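Local coordinates for hypothetical protein PG0816 (Porphyromonas gingivalis, PDB 2APL) that is of unknown function, an all-helical protein of the DUF1896 family, at residues H11-L16 with G29-I34; T18-H23 with Q68-S73. All coordinates share one frame; numbering follows the deposited sequence.

Contact 1 (H11-L16 with G29-I34); sequences HFRLKL and GNNPFI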
loop_
_atom_site.group_PDB
_atom_site.type_symbol
_atom_site.label_atom_id
_atom_site.label_comp_id
_atom_site.label_asym_id
_atom_site.label_seq_id
_atom_site.Cartn_x
_atom_site.Cartn_y
_atom_site.Cartn_z
ATOM N N HIS A 11 -1.027 17.784 9.023
ATOM C CA HIS A 11 -1.083 16.538 9.777
ATOM C C HIS A 11 -1.513 15.391 8.825
ATOM O O HIS A 11 -0.869 14.345 8.770
ATOM C CB HIS A 11 -2.080 16.722 10.951
ATOM C CG HIS A 11 -2.397 15.443 11.666
ATOM N ND1 HIS A 11 -1.438 14.704 12.327
ATOM C CD2 HIS A 11 -3.558 14.755 11.790
ATOM C CE1 HIS A 11 -2.007 13.645 12.876
ATOM N NE2 HIS A 11 -3.288 13.641 12.549
ATOM N N PHE A 12 -2.573 15.612 8.043
ATOM C CA PHE A 12 -3.057 14.567 7.138
ATOM C C PHE A 12 -2.018 14.312 6.045
ATOM O O PHE A 12 -1.783 13.166 5.700
ATOM C CB PHE A 12 -4.410 14.940 6.500
ATOM C CG PHE A 12 -5.528 15.045 7.508
ATOM C CD1 PHE A 12 -5.763 13.990 8.418
ATOM C CD2 PHE A 12 -6.350 16.196 7.556
ATOM C CE1 PHE A 12 -6.805 14.090 9.366
ATOM C CE2 PHE A 12 -7.373 16.324 8.523
ATOM C CZ PHE A 12 -7.600 15.280 9.421
ATOM N N ARG A 13 -1.446 15.370 5.476
ATOM C CA ARG A 13 -0.363 15.188 4.498
ATOM C C ARG A 13 0.828 14.352 5.013
ATOM O O ARG A 13 1.238 13.414 4.347
ATOM C CB ARG A 13 0.136 16.516 3.908
ATOM C CG ARG A 13 1.207 16.261 2.799
ATOM C CD ARG A 13 1.581 17.540 2.005
ATOM N NE ARG A 13 2.407 17.114 0.882
ATOM C CZ ARG A 13 2.072 17.290 -0.392
ATOM N NH1 ARG A 13 0.967 17.959 -0.692
ATOM N NH2 ARG A 13 2.874 16.834 -1.358
ATOM N N LEU A 14 1.345 14.670 6.198
ATOM C CA LEU A 14 2.415 13.909 6.799
ATOM C C LEU A 14 2.031 12.420 7.004
ATOM O O LEU A 14 2.808 11.544 6.666
ATOM C CB LEU A 14 2.904 14.538 8.116
ATOM C CG LEU A 14 4.191 13.905 8.651
ATOM C CD1 LEU A 14 5.318 13.898 7.609
ATOM C CD2 LEU A 14 4.629 14.564 9.960
ATOM N N LYS A 15 0.837 12.159 7.539
ATOM C CA LYS A 15 0.387 10.783 7.747
ATOM C C LYS A 15 0.365 9.997 6.425
ATOM O O LYS A 15 0.691 8.805 6.400
ATOM C CB LYS A 15 -1.026 10.765 8.341
ATOM C CG LYS A 15 -1.107 11.200 9.825
ATOM C CD LYS A 15 -2.580 11.124 10.322
ATOM C CE LYS A 15 -3.067 9.696 10.453
ATOM N NZ LYS A 15 -4.426 9.747 11.011
ATOM N N LEU A 16 -0.069 10.657 5.341
ATOM C CA LEU A 16 -0.253 9.973 4.058
ATOM C C LEU A 16 1.123 9.790 3.437
ATOM O O LEU A 16 1.442 8.721 2.887
ATOM C CB LEU A 16 -1.112 10.819 3.075
ATOM C CG LEU A 16 -1.336 10.241 1.655
ATOM C CD1 LEU A 16 -1.896 8.783 1.674
ATOM C CD2 LEU A 16 -2.288 11.158 0.859
ATOM N N GLY A 29 6.095 9.348 -4.322
ATOM C CA GLY A 29 6.502 10.641 -4.858
ATOM C C GLY A 29 5.434 11.271 -5.707
ATOM O O GLY A 29 5.697 12.291 -6.381
ATOM N N ASN A 30 4.195 10.733 -5.651
ATOM C CA ASN A 30 3.117 11.285 -6.478
ATOM C C ASN A 30 2.491 12.509 -5.808
ATOM O O ASN A 30 1.518 12.406 -5.036
ATOM C CB ASN A 30 2.038 10.214 -6.803
ATOM C CG ASN A 30 1.162 10.612 -7.966
ATOM O OD1 ASN A 30 0.629 11.714 -8.017
ATOM N ND2 ASN A 30 1.046 9.731 -8.937
ATOM N N ASN A 31 3.049 13.677 -6.093
ATOM C CA ASN A 31 2.516 14.911 -5.526
ATOM C C ASN A 31 1.024 15.179 -5.883
ATOM O O ASN A 31 0.234 15.475 -4.991
ATOM C CB ASN A 31 3.441 16.111 -5.848
ATOM C CG ASN A 31 3.063 17.356 -5.074
ATOM O OD1 ASN A 31 2.690 17.266 -3.899
ATOM N ND2 ASN A 31 3.087 18.526 -5.741
ATOM N N PRO A 32 0.606 15.001 -7.169
ATOM C CA PRO A 32 -0.828 15.158 -7.432
ATOM C C PRO A 32 -1.725 14.314 -6.537
ATOM O O PRO A 32 -2.715 14.813 -6.067
ATOM C CB PRO A 32 -0.965 14.736 -8.909
ATOM C CG PRO A 32 0.394 15.018 -9.504
ATOM C CD PRO A 32 1.354 14.682 -8.402
ATOM N N PHE A 33 -1.368 13.052 -6.256
ATOM C CA PHE A 33 -2.269 12.259 -5.469
ATOM C C PHE A 33 -2.246 12.726 -4.012
ATOM O O PHE A 33 -3.288 12.867 -3.382
ATOM C CB PHE A 33 -1.847 10.797 -5.503
ATOM C CG PHE A 33 -2.653 9.930 -4.564
ATOM C CD1 PHE A 33 -4.026 9.705 -4.829
ATOM C CD2 PHE A 33 -2.033 9.338 -3.421
ATOM C CE1 PHE A 33 -4.787 8.908 -3.967
ATOM C CE2 PHE A 33 -2.785 8.534 -2.538
ATOM C CZ PHE A 33 -4.159 8.303 -2.821
ATOM N N ILE A 34 -1.036 12.892 -3.477
ATOM C CA ILE A 34 -0.867 13.319 -2.082
ATOM C C ILE A 34 -1.585 14.626 -1.777
ATOM O O ILE A 34 -2.359 14.729 -0.790
ATOM C CB ILE A 34 0.641 13.370 -1.723
ATOM C CG1 ILE A 34 1.198 11.935 -1.649
ATOM C CG2 ILE A 34 0.893 14.099 -0.357
ATOM C CD1 ILE A 34 2.754 11.851 -1.886
#

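Contact 2 (T18-H23 with Q68-S73); sequences TYLNEH and QGLHFS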
loop_
_atom_site.group_PDB
_atom_site.type_symbol
_atom_site.label_atom_id
_atom_site.label_comp_id
_atom_site.label_asym_id
_atom_site.label_seq_id
_atom_site.Cartn_x
_atom_site.Cartn_y
_atom_site.Cartn_z
ATOM N N THR A 18 3.967 9.376 4.976
ATOM C CA THR A 18 4.594 8.281 5.731
ATOM C C THR A 18 4.019 6.892 5.303
ATOM O O THR A 18 4.743 5.951 5.066
ATOM C CB THR A 18 4.459 8.560 7.215
ATOM O OG1 THR A 18 5.153 9.795 7.515
ATOM C CG2 THR A 18 5.051 7.391 8.075
ATOM N N TYR A 19 2.704 6.821 5.216
ATOM C CA TYR A 19 2.005 5.601 4.883
ATOM C C TYR A 19 2.411 5.124 3.486
ATOM O O TYR A 19 2.680 3.946 3.301
ATOM C CB TYR A 19 0.481 5.849 4.952
ATOM C CG TYR A 19 -0.305 4.558 4.766
ATOM C CD1 TYR A 19 -0.490 3.724 5.831
ATOM C CD2 TYR A 19 -0.885 4.199 3.510
ATOM C CE1 TYR A 19 -1.181 2.534 5.719
ATOM C CE2 TYR A 19 -1.638 2.994 3.388
ATOM C CZ TYR A 19 -1.739 2.156 4.507
ATOM O OH TYR A 19 -2.453 0.965 4.525
ATOM N N LEU A 20 2.437 6.031 2.517
ATOM C CA LEU A 20 2.899 5.679 1.167
ATOM C C LEU A 20 4.391 5.295 1.128
ATOM O O LEU A 20 4.765 4.300 0.499
ATOM C CB LEU A 20 2.611 6.811 0.177
ATOM C CG LEU A 20 1.117 7.152 -0.023
ATOM C CD1 LEU A 20 1.008 8.385 -0.913
ATOM C CD2 LEU A 20 0.334 6.012 -0.700
ATOM N N ASN A 21 5.223 6.046 1.855
ATOM C CA ASN A 21 6.625 5.742 1.932
ATOM C C ASN A 21 6.797 4.309 2.394
ATOM O O ASN A 21 7.668 3.574 1.854
ATOM C CB ASN A 21 7.388 6.631 2.912
ATOM C CG ASN A 21 7.627 8.017 2.398
ATOM O OD1 ASN A 21 7.402 8.344 1.193
ATOM N ND2 ASN A 21 8.000 8.918 3.345
ATOM N N GLU A 22 5.948 3.873 3.331
ATOM C CA GLU A 22 6.159 2.514 3.879
ATOM C C GLU A 22 5.544 1.399 3.021
ATOM O O GLU A 22 6.103 0.333 2.921
ATOM C CB GLU A 22 5.581 2.407 5.304
ATOM C CG GLU A 22 6.280 3.334 6.324
ATOM C CD GLU A 22 5.530 3.431 7.683
ATOM O OE1 GLU A 22 4.267 3.345 7.695
ATOM O OE2 GLU A 22 6.213 3.617 8.731
ATOM N N HIS A 23 4.393 1.667 2.419
ATOM C CA HIS A 23 3.501 0.610 1.932
ATOM C C HIS A 23 3.296 0.675 0.408
ATOM O O HIS A 23 2.872 -0.300 -0.213
ATOM C CB HIS A 23 2.117 0.733 2.609
ATOM C CG HIS A 23 2.144 0.489 4.088
ATOM N ND1 HIS A 23 2.418 -0.749 4.636
ATOM C CD2 HIS A 23 1.989 1.337 5.137
ATOM C CE1 HIS A 23 2.396 -0.658 5.956
ATOM N NE2 HIS A 23 2.147 0.597 6.285
ATOM N N GLN A 68 -8.432 5.366 2.343
ATOM C CA GLN A 68 -9.405 4.679 1.519
ATOM C C GLN A 68 -8.787 4.082 0.228
ATOM O O GLN A 68 -8.148 4.803 -0.530
ATOM C CB GLN A 68 -10.496 5.702 1.161
ATOM C CG GLN A 68 -11.081 5.509 -0.182
ATOM C CD GLN A 68 -12.016 4.419 -0.108
ATOM O OE1 GLN A 68 -12.717 4.306 0.909
ATOM N NE2 GLN A 68 -12.043 3.545 -1.143
ATOM N N GLY A 69 -9.026 2.786 -0.007
ATOM C CA GLY A 69 -8.530 2.066 -1.216
ATOM C C GLY A 69 -7.030 1.833 -1.172
ATOM O O GLY A 69 -6.458 1.321 -2.114
ATOM N N LEU A 70 -6.372 2.208 -0.079
ATOM C CA LEU A 70 -4.948 1.972 0.066
ATOM C C LEU A 70 -4.640 0.934 1.156
ATOM O O LEU A 70 -3.523 0.834 1.601
ATOM C CB LEU A 70 -4.212 3.272 0.393
ATOM C CG LEU A 70 -4.259 4.379 -0.674
ATOM C CD1 LEU A 70 -3.679 5.621 -0.006
ATOM C CD2 LEU A 70 -3.458 3.958 -1.961
ATOM N N HIS A 71 -5.630 0.148 1.566
ATOM C CA HIS A 71 -5.388 -0.909 2.558
ATOM C C HIS A 71 -4.671 -2.128 2.047
ATOM O O HIS A 71 -3.937 -2.761 2.828
ATOM C CB HIS A 71 -6.689 -1.304 3.262
ATOM C CG HIS A 71 -7.301 -0.185 4.048
ATOM N ND1 HIS A 71 -7.725 -0.337 5.348
ATOM C CD2 HIS A 71 -7.542 1.108 3.721
ATOM C CE1 HIS A 71 -8.189 0.822 5.796
ATOM N NE2 HIS A 71 -8.094 1.714 4.824
ATOM N N PHE A 72 -4.884 -2.484 0.767
ATOM C CA PHE A 72 -4.147 -3.606 0.194
ATOM C C PHE A 72 -2.925 -3.113 -0.589
ATOM O O PHE A 72 -3.022 -2.210 -1.449
ATOM C CB PHE A 72 -5.012 -4.575 -0.661
ATOM C CG PHE A 72 -4.230 -5.789 -1.156
ATOM C CD1 PHE A 72 -4.147 -6.947 -0.367
ATOM C CD2 PHE A 72 -3.503 -5.715 -2.328
ATOM C CE1 PHE A 72 -3.374 -8.038 -0.786
ATOM C CE2 PHE A 72 -2.707 -6.772 -2.757
ATOM C CZ PHE A 72 -2.662 -7.959 -2.005
ATOM N N SER A 73 -1.784 -3.702 -0.248
ATOM C CA SER A 73 -0.514 -3.271 -0.792
ATOM C C SER A 73 0.134 -4.458 -1.508
ATOM O O SER A 73 0.527 -5.463 -0.861
ATOM C CB SER A 73 0.388 -2.751 0.324
ATOM O OG SER A 73 1.712 -2.542 -0.156
#

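Contact 1 (H11-L16 with G29-I34)
I34 and R13 meet where the methyl CG2 of the isoleucine lies over the centre of the arginine's guanidinium, 3.4 Å from R13 CZ. The R13 chain runs extended from CG to NE, with CG anti to the backbone N (chi1 -176°), and crosses the I34 side chain at about a right angle. At the rim of the cation R13 NH2 donates to N31 OD1 over 2.6 Å, a nearly straight bond (163° at the hydrogen) lying close to the guanidinium plane; the amide plane of N31 is turned 54° from it. NE forms a salt bridge with E17 and NH1 a hydrogen bond with T35, so all three nitrogens of the group are engaged and its rotation is fixed. The contact thus joins helix 3-23 to the first turn of helix 31-51, two helices of an all-helical fold. That turn is N-capped by N30, whose OD1 accepts from F33 N at 3.0 Å, the donor standing above the carbonyl plane. Exposed N31 and the partly exposed arginine form the solvent side. On the packed side the buried L16, whose CB is directed toward helix 31-51, sets CD2 3.9 Å from the CA of buried I34. These are ordinary van der Waals contacts: L16 CD1 comes to 4.3 Å from F33 CE2, and L70 from a later loop touches both L16 and F33.

Contact 2 (T18-H23 with Q68-S73)
Y19 and S73 each use a hydroxyl to donate a hydrogen bond to a backbone carbonyl across this contact, where the last turn of helix 3-23 meets the loop between helices 55-67 and 74-85. S73 is the N-cap of helix 74-85, and the same residue closes the end of the earlier helix: its OG gives its proton to H23 O, 2.5 Å away and in the carbonyl plane, while accepting from D76 N in the first turn of the new helix. One hydroxyl therefore satisfies a carbonyl at a C-terminal helix end and an amide at an N-terminal one. It is held there with OG anti to the backbone N (chi1 170°). H23 points its CB toward the loop, but its ring leads away, and ND1 is hydrogen-bonded to D76 OD2, so D76 is tied to both partners of the S73-H23 bond. CD2 of the H23 ring sits 3.4 Å above the Y19 ring plane, near the rim. The tyrosine OH donates to L70 O over 3.1 Å; the acceptor lies at the ring edge, in its plane, but the donor stands 38° out of the carbonyl plane. Two loop amides, G69 N and H71 N, bond to the carboxylate of D119, at OD2 and OD1 respectively. L70, its CB directed toward the helix, places that atom 4.0 Å from Y19 CE2, and its CD1 reaches L20 CD2 at 4.1 Å.

Both contacts use helix 3-23, contact 1 along its middle and contact 2 at its C-terminal end, and they merge in one apolar patch: I34 CG1 lies 3.6 Å from L20 CD1, and F33 CZ lies 3.9 Å from L70 CD1. The centre of contact 2 lies about 3 Å from the centre of the chain, that of contact 1 about 13 Å. Each is partly buried, but the polar chemistry differs. Contact 1 pairs helix with helix through a charged arginine beside the exposed N31, whereas contact 2 joins a helix end to a loop through neutral hydroxyls bonded to main-chain carbonyls, with S73 itself buried.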